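Local coordinates for protein putative short-chain dehydrogenase/reductase (Burkholderia xenovorans, PDB 5IZ4) that binds ADP in a nucleotide pocket and is probably an NAD(P)-dependent oxidoreductase of the short-chain dehydrogenase/reductase family, at residues A[242-245]-A[246-250]. Residues are numbered along the deposited sequence; the frame is centred on the assembly and turned at random.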
ATOM      1  N   ALA A 242      20.463 -10.929  -5.493  1.00 20.84           N
ATOM      2  CA  ALA A 242      21.034 -10.894  -6.837  1.00 20.25           C
ATOM      3  C   ALA A 242      20.122 -11.586  -7.845  1.00 20.91           C
ATOM      4  O   ALA A 242      19.936 -11.087  -8.960  1.00 18.63           O
ATOM      5  CB  ALA A 242      22.415 -11.550  -6.836  1.00 19.36           C
ATOM      6  N   GLU A 243      19.553 -12.740  -7.477  1.00 19.67           N
ATOM      7  CA  GLU A 243      18.628 -13.424  -8.385  1.00 16.14           C
ATOM      8  C   GLU A 243      17.446 -12.533  -8.732  1.00 19.11           C
ATOM      9  O   GLU A 243      17.003 -12.495  -9.886  1.00 20.69           O
ATOM     10  CB  GLU A 243      18.106 -14.734  -7.774  1.00 20.72           C
ATOM     11  CG  GLU A 243      19.053 -15.921  -7.790  1.00 30.93           C
ATOM     12  CD  GLU A 243      19.413 -16.425  -9.190  1.00 24.43           C
ATOM     13  OE1 GLU A 243      20.506 -17.001  -9.323  1.00 36.25           O
ATOM     14  OE2 GLU A 243      18.613 -16.268 -10.139  1.00 31.06           O
ATOM     15  N   LEU A 244      16.904 -11.830  -7.736  1.00 16.49           N
ATOM     16  CA  LEU A 244      15.788 -10.930  -7.986  1.00 15.40           C
ATOM     17  C   LEU A 244      16.205  -9.771  -8.890  1.00 20.89           C
ATOM     18  O   LEU A 244      15.461  -9.387  -9.800  1.00 19.43           O
ATOM     19  CB  LEU A 244      15.241 -10.434  -6.647  1.00 19.49           C
ATOM     20  CG  LEU A 244      13.992  -9.559  -6.545  1.00 28.16           C
ATOM     21  CD1 LEU A 244      12.776 -10.214  -7.181  1.00 24.01           C
ATOM     22  CD2 LEU A 244      13.723  -9.260  -5.076  1.00 27.71           C
ATOM     23  N   ALA A 245      17.395  -9.203  -8.673  1.00 18.21           N
ATOM     24  CA  ALA A 245      17.845  -8.127  -9.547  1.00 16.28           C
ATOM     25  C   ALA A 245      18.019  -8.627 -10.974  1.00 19.97           C
ATOM     26  O   ALA A 245      17.664  -7.929 -11.935  1.00 17.49           O
ATOM     27  CB  ALA A 245      19.159  -7.530  -9.031  1.00 16.58           C
ATOM     28  N   TRP A 246      18.586  -9.824 -11.127  1.00 18.61           N
ATOM     29  CA  TRP A 246      18.737 -10.419 -12.454  1.00 20.97           C
ATOM     30  C   TRP A 246      17.381 -10.697 -13.093  1.00 24.59           C
ATOM     31  O   TRP A 246      17.172 -10.389 -14.276  1.00 18.21           O
ATOM     32  CB  TRP A 246      19.566 -11.705 -12.372  1.00 20.12           C
ATOM     33  CG  TRP A 246      19.449 -12.543 -13.620  1.00 22.81           C
ATOM     34  CD1 TRP A 246      18.759 -13.719 -13.768  1.00 22.60           C
ATOM     35  CD2 TRP A 246      19.997 -12.238 -14.907  1.00 24.86           C
ATOM     36  NE1 TRP A 246      18.863 -14.167 -15.064  1.00 27.15           N
ATOM     37  CE2 TRP A 246      19.612 -13.272 -15.784  1.00 25.98           C
ATOM     38  CE3 TRP A 246      20.770 -11.187 -15.404  1.00 20.76           C
ATOM     39  CZ2 TRP A 246      19.986 -13.290 -17.124  1.00 30.92           C
ATOM     40  CZ3 TRP A 246      21.138 -11.205 -16.737  1.00 26.36           C
ATOM     41  CH2 TRP A 246      20.741 -12.246 -17.586  1.00 29.24           C
ATOM     42  N   PHE A 247      16.437 -11.262 -12.329  1.00 18.12           N
ATOM     43  CA  PHE A 247      15.126 -11.561 -12.898  1.00 20.71           C
ATOM     44  C   PHE A 247      14.436 -10.296 -13.387  1.00 19.12           C
ATOM     45  O   PHE A 247      13.901 -10.260 -14.501  1.00 20.68           O
ATOM     46  CB  PHE A 247      14.221 -12.275 -11.888  1.00 19.57           C
ATOM     47  CG  PHE A 247      12.763 -12.242 -12.287  1.00 21.50           C
ATOM     48  CD1 PHE A 247      12.275 -13.124 -13.237  1.00 27.21           C
ATOM     49  CD2 PHE A 247      11.902 -11.289 -11.758  1.00 22.24           C
ATOM     50  CE1 PHE A 247      10.957 -13.077 -13.631  1.00 22.78           C
ATOM     51  CE2 PHE A 247      10.579 -11.235 -12.155  1.00 22.34           C
ATOM     52  CZ  PHE A 247      10.112 -12.130 -13.097  1.00 22.46           C
ATOM     53  N   LEU A 248      14.404  -9.256 -12.546  1.00 18.45           N
ATOM     54  CA  LEU A 248      13.754  -8.013 -12.935  1.00 17.94           C
ATOM     55  C   LEU A 248      14.382  -7.435 -14.192  1.00 23.73           C
ATOM     56  O   LEU A 248      13.687  -6.829 -15.019  1.00 23.16           O
ATOM     57  CB  LEU A 248      13.822  -6.996 -11.792  1.00 19.25           C
ATOM     58  CG  LEU A 248      12.908  -7.297 -10.602  1.00 19.76           C
ATOM     59  CD1 LEU A 248      13.083  -6.225  -9.540  1.00 22.35           C
ATOM     60  CD2 LEU A 248      11.449  -7.381 -11.060  1.00 24.75           C
ATOM     61  N   THR A 249      15.691  -7.613 -14.360  1.00 18.44           N
ATOM     62  CA  THR A 249      16.357  -7.072 -15.537  1.00 16.13           C
ATOM     63  C   THR A 249      16.061  -7.892 -16.787  1.00 19.97           C
ATOM     64  O   THR A 249      15.709  -7.341 -17.836  1.00 20.07           O
ATOM     65  CB  THR A 249      17.859  -7.010 -15.271  1.00 17.85           C
ATOM     66  OG1 THR A 249      18.089  -6.110 -14.183  1.00 18.38           O
ATOM     67  CG2 THR A 249      18.631  -6.573 -16.518  1.00 19.66           C
ATOM     68  N   ALA A 250      16.183  -9.210 -16.696  1.00 17.46           N
ATOM     69  CA  ALA A 250      16.215 -10.034 -17.893  1.00 16.29           C
ATOM     70  C   ALA A 250      14.852 -10.585 -18.299  1.00 19.48           C
ATOM     71  O   ALA A 250      14.663 -10.925 -19.473  1.00 22.94           O
ATOM     72  CB  ALA A 250      17.190 -11.198 -17.693  1.00 22.41           C
TER
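A245 O accepts two hydrogen bonds from T249, which reach it from opposite faces of the carbonyl plane. T249 N is 3.1 Å from A245 O. The hydroxyl OG1 of T249 comes to 2.9 Å from A245 O, turned back toward the preceding turn because it lies anti to T249's own carbonyl carbon (chi1 -63°). The same hydroxyl also hydrogen-bonds S154, so this buried polar group ties the helix to strand 153-158, with A245 and T249 both packing on V156. One step round, L248 N hydrogen-bonds L244 O at 2.9 Å and nearly straight (173°), while CD1 of L244 comes alongside CG of L248 at 4.5 Å. This is helix 238-250 of the SDR Rossmann fold, laid against the parallel sheet beside helix 25-36. The E243-W246 pair, both partly exposed, is loose: OE2 of E243 comes no nearer than 4.4 Å to CD1 of the W246 indole. R33 salt-bridges OE1 of E243 and makes a cation-pi contact with the indole, which also packs edge-to-face against F34 and W39. CB of A250 lies 3.5 Å above one face of the W246 indole, toward the rim. On another flank, F247 N hydrogen-bonds E243 O at 2.8 Å, and its ring stacks on F247 of the second subunit.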